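Local coordinates for T-lymphoma invasion and metastasis-inducing protein 2 (Mus musculus, PDB 3A8P), which acts as a guanine nucleotide exchange factor that specifically activates the Rho-family GTPase RAC1, linking extracellular laminin signals to the cytoskeleton and neurite growth, at residues 76-81 with 194-199; 159-164 with 179-184; 215-220 with 234-239. All blocks are in the same frame, centred on the assembly; numbering follows the deposited sequence.

Contact 1: residues 76-81 with 194-199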
loop_
_atom_site.group_PDB
_atom_site.type_symbol
_atom_site.label_atom_id
_atom_site.label_comp_id
_atom_site.label_asym_id
_atom_site.label_seq_id
_atom_site.Cartn_x
_atom_site.Cartn_y
_atom_site.Cartn_z
ATOM N N ASP A 76 -0.939 7.964 3.894
ATOM C CA ASP A 76 -1.697 6.890 3.257
ATOM C C ASP A 76 -0.883 5.677 2.808
ATOM O O ASP A 76 -1.203 5.054 1.796
ATOM C CB ASP A 76 -2.490 7.436 2.058
ATOM C CG ASP A 76 -3.549 8.444 2.472
ATOM O OD1 ASP A 76 -4.317 8.147 3.412
ATOM O OD2 ASP A 76 -3.618 9.530 1.861
ATOM N N SER A 77 0.153 5.329 3.565
ATOM C CA SER A 77 0.983 4.181 3.213
ATOM C C SER A 77 0.460 2.881 3.817
ATOM O O SER A 77 -0.452 2.881 4.635
ATOM C CB SER A 77 2.427 4.389 3.697
ATOM O OG SER A 77 3.059 5.455 3.007
ATOM N N ILE A 78 1.053 1.777 3.380
ATOM C CA ILE A 78 0.745 0.450 3.888
ATOM C C ILE A 78 2.113 -0.139 4.238
ATOM O O ILE A 78 3.087 0.079 3.523
ATOM C CB ILE A 78 0.055 -0.446 2.823
ATOM C CG1 ILE A 78 -1.344 0.096 2.509
ATOM C CG2 ILE A 78 -0.040 -1.879 3.345
ATOM C CD1 ILE A 78 -2.071 -0.647 1.389
ATOM N N VAL A 79 2.201 -0.850 5.355
ATOM C CA VAL A 79 3.470 -1.442 5.753
ATOM C C VAL A 79 3.245 -2.938 5.926
ATOM O O VAL A 79 2.235 -3.362 6.491
ATOM C CB VAL A 79 3.985 -0.836 7.083
ATOM C CG1 VAL A 79 5.456 -1.217 7.295
ATOM C CG2 VAL A 79 3.833 0.681 7.058
ATOM N N GLN A 80 4.178 -3.737 5.426
ATOM C CA GLN A 80 4.056 -5.190 5.517
ATOM C C GLN A 80 5.386 -5.816 5.892
ATOM O O GLN A 80 6.433 -5.417 5.378
ATOM C CB GLN A 80 3.613 -5.770 4.164
ATOM C CG GLN A 80 2.187 -5.426 3.724
ATOM C CD GLN A 80 1.133 -6.038 4.629
ATOM O OE1 GLN A 80 0.722 -5.435 5.625
ATOM N NE2 GLN A 80 0.703 -7.245 4.300
ATOM N N SER A 81 5.354 -6.802 6.777
ATOM C CA SER A 81 6.584 -7.480 7.149
ATOM C C SER A 81 6.957 -8.383 5.973
ATOM O O SER A 81 6.087 -8.822 5.214
ATOM C CB SER A 81 6.373 -8.338 8.396
ATOM O OG SER A 81 5.465 -9.398 8.132
ATOM N N ASP A 194 -8.032 -0.216 -0.468
ATOM C CA ASP A 194 -8.392 0.719 0.589
ATOM C C ASP A 194 -8.906 -0.046 1.806
ATOM O O ASP A 194 -8.594 0.304 2.945
ATOM C CB ASP A 194 -9.459 1.712 0.109
ATOM C CG ASP A 194 -8.911 2.729 -0.887
ATOM O OD1 ASP A 194 -7.724 3.104 -0.765
ATOM O OD2 ASP A 194 -9.668 3.165 -1.784
ATOM N N LEU A 195 -9.693 -1.091 1.565
ATOM C CA LEU A 195 -10.230 -1.892 2.662
ATOM C C LEU A 195 -9.082 -2.518 3.467
ATOM O O LEU A 195 -9.095 -2.510 4.701
ATOM C CB LEU A 195 -11.151 -2.992 2.115
ATOM C CG LEU A 195 -11.794 -3.937 3.142
ATOM C CD1 LEU A 195 -12.627 -3.131 4.128
ATOM C CD2 LEU A 195 -12.667 -4.969 2.435
ATOM N N PHE A 196 -8.087 -3.052 2.766
ATOM C CA PHE A 196 -6.942 -3.672 3.431
ATOM C C PHE A 196 -6.187 -2.629 4.264
ATOM O O PHE A 196 -5.826 -2.873 5.420
ATOM C CB PHE A 196 -5.998 -4.282 2.394
ATOM C CG PHE A 196 -4.859 -5.063 2.994
ATOM C CD1 PHE A 196 -5.054 -6.359 3.459
ATOM C CD2 PHE A 196 -3.590 -4.503 3.086
ATOM C CE1 PHE A 196 -3.997 -7.090 4.009
ATOM C CE2 PHE A 196 -2.527 -5.222 3.634
ATOM C CZ PHE A 196 -2.732 -6.517 4.095
ATOM N N ARG A 197 -5.952 -1.469 3.657
ATOM C CA ARG A 197 -5.239 -0.380 4.307
ATOM C C ARG A 197 -5.985 0.047 5.570
ATOM O O ARG A 197 -5.372 0.218 6.629
ATOM C CB ARG A 197 -5.097 0.802 3.333
ATOM C CG ARG A 197 -4.222 1.945 3.828
ATOM C CD ARG A 197 -3.786 2.827 2.658
ATOM N NE ARG A 197 -4.907 3.521 2.024
ATOM C CZ ARG A 197 -5.322 4.741 2.358
ATOM N NH1 ARG A 197 -4.710 5.416 3.321
ATOM N NH2 ARG A 197 -6.355 5.288 1.731
ATOM N N MET A 198 -7.303 0.198 5.464
ATOM C CA MET A 198 -8.112 0.591 6.621
ATOM C C MET A 198 -7.993 -0.437 7.747
ATOM O O MET A 198 -7.912 -0.074 8.923
ATOM C CB MET A 198 -9.590 0.746 6.233
ATOM C CG MET A 198 -9.871 1.881 5.259
ATOM S SD MET A 198 -9.588 3.528 5.936
ATOM C CE MET A 198 -7.859 3.820 5.477
ATOM N N ARG A 199 -7.977 -1.719 7.393
ATOM C CA ARG A 199 -7.859 -2.762 8.405
ATOM C C ARG A 199 -6.478 -2.755 9.051
ATOM O O ARG A 199 -6.344 -3.067 10.239
ATOM C CB ARG A 199 -8.163 -4.126 7.794
ATOM C CG ARG A 199 -9.656 -4.363 7.642
ATOM C CD ARG A 199 -9.948 -5.531 6.744
ATOM N NE ARG A 199 -11.370 -5.865 6.752
ATOM C CZ ARG A 199 -11.946 -6.661 5.859
ATOM N NH1 ARG A 199 -11.215 -7.195 4.886
ATOM N NH2 ARG A 199 -13.244 -6.924 5.940
HETATM O O HOH W 1 -7.044 8.072 1.636
#
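Arg197 lays its aliphatic stem across the side chain of Ile78 at about a right angle, CG of Arg197 standing 3.7 Å from CG1 of Ile78. Its CG is anti to the backbone N, and a bend at chi3 then carries the guanidinium past the start of strand 78-81 to Asp76. There NH1 of Arg197 donates to OD1 of Asp76 over 2.8 Å, a salt bridge with a rather bent hydrogen bond (136° at the hydrogen). The carboxylate is met on its anti side, and its plane stands 83° from that of the guanidinium, so the charges meet without the flat two-pronged pairing. Water 1 accepts from NH2 of Arg197 at 2.9 Å and gives a weak bond to OD1 of Asp76. Asp194, one turn back on the helix, adds a longer salt bridge, its OD1 3.6 Å from NH2 of Arg197, and Met198 CE lies over one guanidinium face. NH1 also bonds to the hydroxyl of Tyr201, which is hydrogen-bonded to the carbonyl of Ser77 as well; together these partners would restrict rotation of the guanidinium. The other half of the contact is apolar at its centre: the Phe196 ring turns its edge to Ile78, whose CG2 is 4.2 Å from CE2 of Phe196, while the amide of Gln80 meets the ring tip to tip, the two planes turned steeply against each other. Strand and helix axes cross at 74°, the sheet of the PH domain docking against the long helix of the coiled-coil and extension region, as expected of the composite PHCCEx module.

Contact 2: residues 159-164 with 179-184; sequences KMAELQ and NQIRQW
Ala161 and Ile181 face each other where two long helices run antiparallel, the hairpin of the coiled-coil part of the CC-Ex region. The axes of 159-164 and 179-184 point 163° apart and approach to 9.7 Å, and the closest CA atoms, 6.5 Å apart, are those of this same pair. Both residues direct their CB toward the opposing helix.

Apolar contact carries the interface. The small methyl of Ala161 is met by three residues of the second helix: CG1 of Ile181 at 3.9 Å, the indole of Trp184 and the side chain of Gln180. Trp184 comes to this methyl obliquely, its NE1 4.2 Å from CB of Ala161, and the indole also packs on Asp154, Met157 and Lys158, earlier in helix 136-165. With CG1 anti to the carbonyl carbon (chi1 -68°), Ile181 sends CG1 to the Ala161 methyl and CD1 on to the stem of Glu162, and it also touches Leu165 near the end of that helix. An alanine in place of Ile181 would probably open a gap beside Ala161 and leave the stem of Glu162 without its apolar partner, weakening the grip between the two helices.

No hydrogen bond joins the two segments; the carboxylate of Glu162 instead forms a salt bridge through OE2 with Lys158, one turn earlier. Glu162 meets the second helix mainly through CG, at the margin of the contact. Extended beyond CG, it crosses Ile181 at about a right angle, with CG of Glu162 3.7 Å from CD1 of Ile181.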
loop_
_atom_site.group_PDB
_atom_site.type_symbol
_atom_site.label_atom_id
_atom_site.label_comp_id
_atom_site.label_asym_id
_atom_site.label_seq_id
_atom_site.Cartn_x
_atom_site.Cartn_y
_atom_site.Cartn_z
ATOM N N LYS A 159 -20.850 -7.677 -13.316
ATOM C CA LYS A 159 -21.489 -8.869 -13.858
ATOM C C LYS A 159 -22.573 -8.471 -14.851
ATOM O O LYS A 159 -22.748 -9.126 -15.870
ATOM C CB LYS A 159 -22.095 -9.726 -12.746
ATOM C CG LYS A 159 -21.054 -10.462 -11.932
ATOM C CD LYS A 159 -21.696 -11.438 -10.961
ATOM C CE LYS A 159 -20.635 -12.094 -10.086
ATOM N NZ LYS A 159 -19.579 -12.754 -10.922
ATOM N N MET A 160 -23.300 -7.397 -14.557
ATOM C CA MET A 160 -24.347 -6.953 -15.468
ATOM C C MET A 160 -23.738 -6.558 -16.816
ATOM O O MET A 160 -24.239 -6.951 -17.868
ATOM C CB MET A 160 -25.115 -5.762 -14.888
ATOM C CG MET A 160 -26.225 -5.237 -15.802
ATOM S SD MET A 160 -27.747 -6.239 -15.768
ATOM C CE MET A 160 -27.208 -7.772 -16.364
ATOM N N ALA A 161 -22.660 -5.781 -16.774
ATOM C CA ALA A 161 -21.986 -5.336 -17.987
ATOM C C ALA A 161 -21.533 -6.544 -18.804
ATOM O O ALA A 161 -21.707 -6.574 -20.019
ATOM C CB ALA A 161 -20.785 -4.454 -17.637
ATOM N N GLU A 162 -20.954 -7.534 -18.129
ATOM C CA GLU A 162 -20.496 -8.747 -18.795
ATOM C C GLU A 162 -21.673 -9.467 -19.463
ATOM O O GLU A 162 -21.561 -9.935 -20.597
ATOM C CB GLU A 162 -19.800 -9.656 -17.780
ATOM C CG GLU A 162 -18.546 -9.025 -17.196
ATOM C CD GLU A 162 -17.940 -9.830 -16.062
ATOM O OE1 GLU A 162 -18.705 -10.420 -15.276
ATOM O OE2 GLU A 162 -16.698 -9.855 -15.938
ATOM N N LEU A 163 -22.807 -9.542 -18.770
ATOM C CA LEU A 163 -23.990 -10.188 -19.340
ATOM C C LEU A 163 -24.409 -9.444 -20.608
ATOM O O LEU A 163 -24.761 -10.069 -21.606
ATOM C CB LEU A 163 -25.150 -10.200 -18.334
ATOM C CG LEU A 163 -26.434 -10.931 -18.765
ATOM C CD1 LEU A 163 -26.143 -12.423 -18.973
ATOM C CD2 LEU A 163 -27.515 -10.760 -17.702
ATOM N N GLN A 164 -24.367 -8.112 -20.574
ATOM C CA GLN A 164 -24.731 -7.325 -21.753
ATOM C C GLN A 164 -23.731 -7.561 -22.898
ATOM O O GLN A 164 -24.114 -7.611 -24.066
ATOM C CB GLN A 164 -24.773 -5.827 -21.422
ATOM C CG GLN A 164 -25.653 -5.455 -20.246
ATOM C CD GLN A 164 -27.022 -6.105 -20.299
ATOM O OE1 GLN A 164 -27.788 -5.912 -21.248
ATOM N NE2 GLN A 164 -27.336 -6.886 -19.271
ATOM N N ASN A 179 -13.903 -1.994 -22.170
ATOM C CA ASN A 179 -13.207 -0.878 -21.541
ATOM C C ASN A 179 -13.906 -0.550 -20.230
ATOM O O ASN A 179 -13.260 -0.282 -19.218
ATOM C CB ASN A 179 -13.245 0.351 -22.451
ATOM C CG ASN A 179 -12.410 0.177 -23.708
ATOM O OD1 ASN A 179 -12.602 0.891 -24.693
ATOM N ND2 ASN A 179 -11.471 -0.765 -23.678
ATOM N N GLN A 180 -15.235 -0.575 -20.267
ATOM C CA GLN A 180 -16.052 -0.292 -19.095
ATOM C C GLN A 180 -15.828 -1.377 -18.033
ATOM O O GLN A 180 -15.635 -1.083 -16.853
ATOM C CB GLN A 180 -17.523 -0.248 -19.503
ATOM C CG GLN A 180 -18.440 0.335 -18.457
ATOM C CD GLN A 180 -19.901 0.260 -18.858
ATOM O OE1 GLN A 180 -20.281 0.666 -19.960
ATOM N NE2 GLN A 180 -20.729 -0.263 -17.963
ATOM N N ILE A 181 -15.851 -2.633 -18.467
ATOM C CA ILE A 181 -15.645 -3.757 -17.567
ATOM C C ILE A 181 -14.287 -3.620 -16.872
ATOM O O ILE A 181 -14.172 -3.858 -15.662
ATOM C CB ILE A 181 -15.725 -5.103 -18.337
ATOM C CG1 ILE A 181 -17.165 -5.338 -18.806
ATOM C CG2 ILE A 181 -15.288 -6.263 -17.446
ATOM C CD1 ILE A 181 -17.333 -6.543 -19.723
ATOM N N ARG A 182 -13.264 -3.217 -17.622
ATOM C CA ARG A 182 -11.938 -3.052 -17.026
ATOM C C ARG A 182 -11.926 -1.962 -15.962
ATOM O O ARG A 182 -11.206 -2.067 -14.969
ATOM C CB ARG A 182 -10.885 -2.709 -18.080
ATOM C CG ARG A 182 -10.663 -3.777 -19.127
ATOM C CD ARG A 182 -9.331 -3.561 -19.834
ATOM N NE ARG A 182 -9.225 -4.364 -21.047
ATOM C CZ ARG A 182 -9.717 -4.003 -22.229
ATOM N NH1 ARG A 182 -10.349 -2.842 -22.362
ATOM N NH2 ARG A 182 -9.587 -4.809 -23.277
ATOM N N GLN A 183 -12.706 -0.907 -16.178
ATOM C CA GLN A 183 -12.755 0.173 -15.210
ATOM C C GLN A 183 -13.399 -0.353 -13.933
ATOM O O GLN A 183 -12.899 -0.099 -12.834
ATOM C CB GLN A 183 -13.544 1.373 -15.757
ATOM C CG GLN A 183 -13.483 2.603 -14.848
ATOM C CD GLN A 183 -12.052 3.076 -14.605
ATOM O OE1 GLN A 183 -11.373 3.518 -15.527
ATOM N NE2 GLN A 183 -11.589 2.971 -13.357
ATOM N N TRP A 184 -14.501 -1.089 -14.079
ATOM C CA TRP A 184 -15.194 -1.669 -12.925
ATOM C C TRP A 184 -14.213 -2.544 -12.147
ATOM O O TRP A 184 -14.196 -2.550 -10.915
ATOM C CB TRP A 184 -16.364 -2.556 -13.365
ATOM C CG TRP A 184 -17.579 -1.849 -13.895
ATOM C CD1 TRP A 184 -18.161 -2.031 -15.122
ATOM C CD2 TRP A 184 -18.428 -0.942 -13.179
ATOM N NE1 TRP A 184 -19.319 -1.302 -15.208
ATOM C CE2 TRP A 184 -19.509 -0.623 -14.033
ATOM C CE3 TRP A 184 -18.386 -0.374 -11.899
ATOM C CZ2 TRP A 184 -20.537 0.242 -13.648
ATOM C CZ3 TRP A 184 -19.409 0.486 -11.516
ATOM C CH2 TRP A 184 -20.470 0.785 -12.390
#

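Contact 3: residues 215-220 with 234-239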
loop_
_atom_site.group_PDB
_atom_site.type_symbol
_atom_site.label_atom_id
_atom_site.label_comp_id
_atom_site.label_asym_id
_atom_site.label_seq_id
_atom_site.Cartn_x
_atom_site.Cartn_y
_atom_site.Cartn_z
ATOM N N SER A 215 -5.472 -12.631 1.431
ATOM C CA SER A 215 -6.867 -12.323 1.130
ATOM C C SER A 215 -6.973 -11.149 0.155
ATOM O O SER A 215 -7.896 -11.086 -0.657
ATOM C CB SER A 215 -7.630 -12.006 2.423
ATOM O OG SER A 215 -7.556 -13.093 3.339
ATOM N N LEU A 216 -6.036 -10.211 0.242
ATOM C CA LEU A 216 -6.038 -9.077 -0.671
ATOM C C LEU A 216 -5.523 -9.512 -2.055
ATOM O O LEU A 216 -6.069 -9.121 -3.084
ATOM C CB LEU A 216 -5.150 -7.953 -0.130
ATOM C CG LEU A 216 -4.901 -6.779 -1.081
ATOM C CD1 LEU A 216 -6.227 -6.183 -1.567
ATOM C CD2 LEU A 216 -4.071 -5.731 -0.371
ATOM N N LEU A 217 -4.483 -10.336 -2.080
ATOM C CA LEU A 217 -3.930 -10.772 -3.357
ATOM C C LEU A 217 -4.904 -11.626 -4.168
ATOM O O LEU A 217 -4.744 -11.786 -5.375
ATOM C CB LEU A 217 -2.609 -11.511 -3.135
ATOM C CG LEU A 217 -1.467 -10.602 -2.667
ATOM C CD1 LEU A 217 -0.185 -11.409 -2.533
ATOM C CD2 LEU A 217 -1.272 -9.469 -3.667
ATOM N N ALA A 218 -5.922 -12.156 -3.503
ATOM C CA ALA A 218 -6.922 -12.964 -4.172
ATOM C C ALA A 218 -7.818 -12.077 -5.030
ATOM O O ALA A 218 -8.558 -12.570 -5.872
ATOM C CB ALA A 218 -7.759 -13.706 -3.143
ATOM N N ALA A 219 -7.741 -10.767 -4.810
ATOM C CA ALA A 219 -8.552 -9.796 -5.543
ATOM C C ALA A 219 -7.819 -9.193 -6.747
ATOM O O ALA A 219 -8.397 -8.426 -7.525
ATOM C CB ALA A 219 -8.995 -8.682 -4.592
ATOM N N THR A 220 -6.547 -9.532 -6.898
ATOM C CA THR A 220 -5.761 -9.022 -8.014
ATOM C C THR A 220 -6.312 -9.624 -9.308
ATOM O O THR A 220 -6.502 -10.833 -9.403
ATOM C CB THR A 220 -4.267 -9.393 -7.859
ATOM O OG1 THR A 220 -3.844 -9.120 -6.515
ATOM C CG2 THR A 220 -3.410 -8.564 -8.806
ATOM N N LEU A 234 5.528 -9.683 -6.874
ATOM C CA LEU A 234 4.095 -9.888 -6.719
ATOM C C LEU A 234 3.761 -9.986 -5.234
ATOM O O LEU A 234 3.973 -11.018 -4.609
ATOM C CB LEU A 234 3.641 -11.166 -7.423
ATOM C CG LEU A 234 2.158 -11.219 -7.825
ATOM C CD1 LEU A 234 1.858 -12.574 -8.449
ATOM C CD2 LEU A 234 1.258 -10.971 -6.627
ATOM N N SER A 235 3.235 -8.906 -4.677
ATOM C CA SER A 235 2.873 -8.888 -3.269
ATOM C C SER A 235 1.874 -7.772 -3.015
ATOM O O SER A 235 1.514 -7.017 -3.922
ATOM C CB SER A 235 4.115 -8.656 -2.406
ATOM O OG SER A 235 4.655 -7.368 -2.647
ATOM N N VAL A 236 1.434 -7.665 -1.769
ATOM C CA VAL A 236 0.503 -6.615 -1.399
ATOM C C VAL A 236 1.126 -5.246 -1.697
ATOM O O VAL A 236 0.465 -4.357 -2.227
ATOM C CB VAL A 236 0.145 -6.715 0.108
ATOM C CG1 VAL A 236 -0.444 -5.400 0.603
ATOM C CG2 VAL A 236 -0.863 -7.847 0.320
ATOM N N SER A 237 2.406 -5.089 -1.366
ATOM C CA SER A 237 3.108 -3.820 -1.581
ATOM C C SER A 237 3.178 -3.399 -3.053
ATOM O O SER A 237 2.931 -2.232 -3.379
ATOM C CB SER A 237 4.534 -3.896 -1.006
ATOM O OG SER A 237 4.523 -4.217 0.380
ATOM N N SER A 238 3.540 -4.329 -3.940
ATOM C CA SER A 238 3.615 -3.986 -5.356
ATOM C C SER A 238 2.195 -3.794 -5.905
ATOM O O SER A 238 1.982 -2.957 -6.777
ATOM C CB SER A 238 4.381 -5.062 -6.159
ATOM O OG SER A 238 3.797 -6.349 -6.061
ATOM N N PHE A 239 1.228 -4.551 -5.378
ATOM C CA PHE A 239 -0.172 -4.435 -5.812
ATOM C C PHE A 239 -0.663 -3.033 -5.429
ATOM O O PHE A 239 -1.368 -2.372 -6.198
ATOM C CB PHE A 239 -1.016 -5.535 -5.140
ATOM C CG PHE A 239 -2.467 -5.576 -5.574
ATOM C CD1 PHE A 239 -2.864 -5.107 -6.824
ATOM C CD2 PHE A 239 -3.433 -6.106 -4.727
ATOM C CE1 PHE A 239 -4.214 -5.161 -7.225
ATOM C CE2 PHE A 239 -4.783 -6.165 -5.113
ATOM C CZ PHE A 239 -5.172 -5.690 -6.367
#
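The Phe239 ring carries Thr220 on one face: OG1 of Thr220 sits 3.4 Å above the ring plane, offset toward the rim on the CE2 side, and the methyl CG2 lies over the same ring in a CH-pi contact, 4.1 Å from the centroid and 21° off the normal. Leu216 brings CD1 to 3.8 Å from CE2 of Phe239, and CD2 of Leu217 approaches CD2 of Phe239 obliquely. With CG anti to the backbone N (chi1 -176°), the ring extends from its helix into the turn formed by Leu217 to Thr220. That turn is type I, and the carbonyl O of Leu217 accepts twice from the same face of its plane, from N of Thr220 and, at 3.0 Å, from its hydroxyl. The hydroxyl arrives above the carbonyl plane, with a C=O...donor angle of 107°; this second bond would tend to fix the threonine rotation that lays OG1 and CG2 over the ring.

A capping box opens helix 236-245: N of Ser235 donates to OG of Ser238 over 3.0 Å, and the return bond from N of Ser238 to OG of Ser235 is weak. Here the extension of the CC-Ex region folds back on itself, helix 213-217 and the following turn meeting the start of the last modelled helix, with Leu228 of the intervening helix against the Phe239 side chain. Leu217 lies along the capped end, its CD2 3.6 Å from C of Ser235 and its CG against CG2 of Val236. Beside it, the side chains of Leu216 and Val236 cross at about a right angle, CD2 of Leu216 meeting CG1 of Val236 at 3.8 Å.

Contacts 1 and 2 share helix 171-206 but use distant parts of it, with centres 27 Å apart: contact 2 pairs its early turns with helix 136-165 far out on the hairpin, and contact 1 sets its later turns against the PH sheet. Along the chain, the segments of contact 2 fall between those of contact 1, and contact 3 follows both. Contact 3, centred 11 Å from contact 1, touches it directly: Phe196 packs on Leu216 and Val236, and Gln80 also meets Val236. PH strand, coiled-coil helix and extension thus converge on one shared core, joining them as a single module, while the hairpin projects from it.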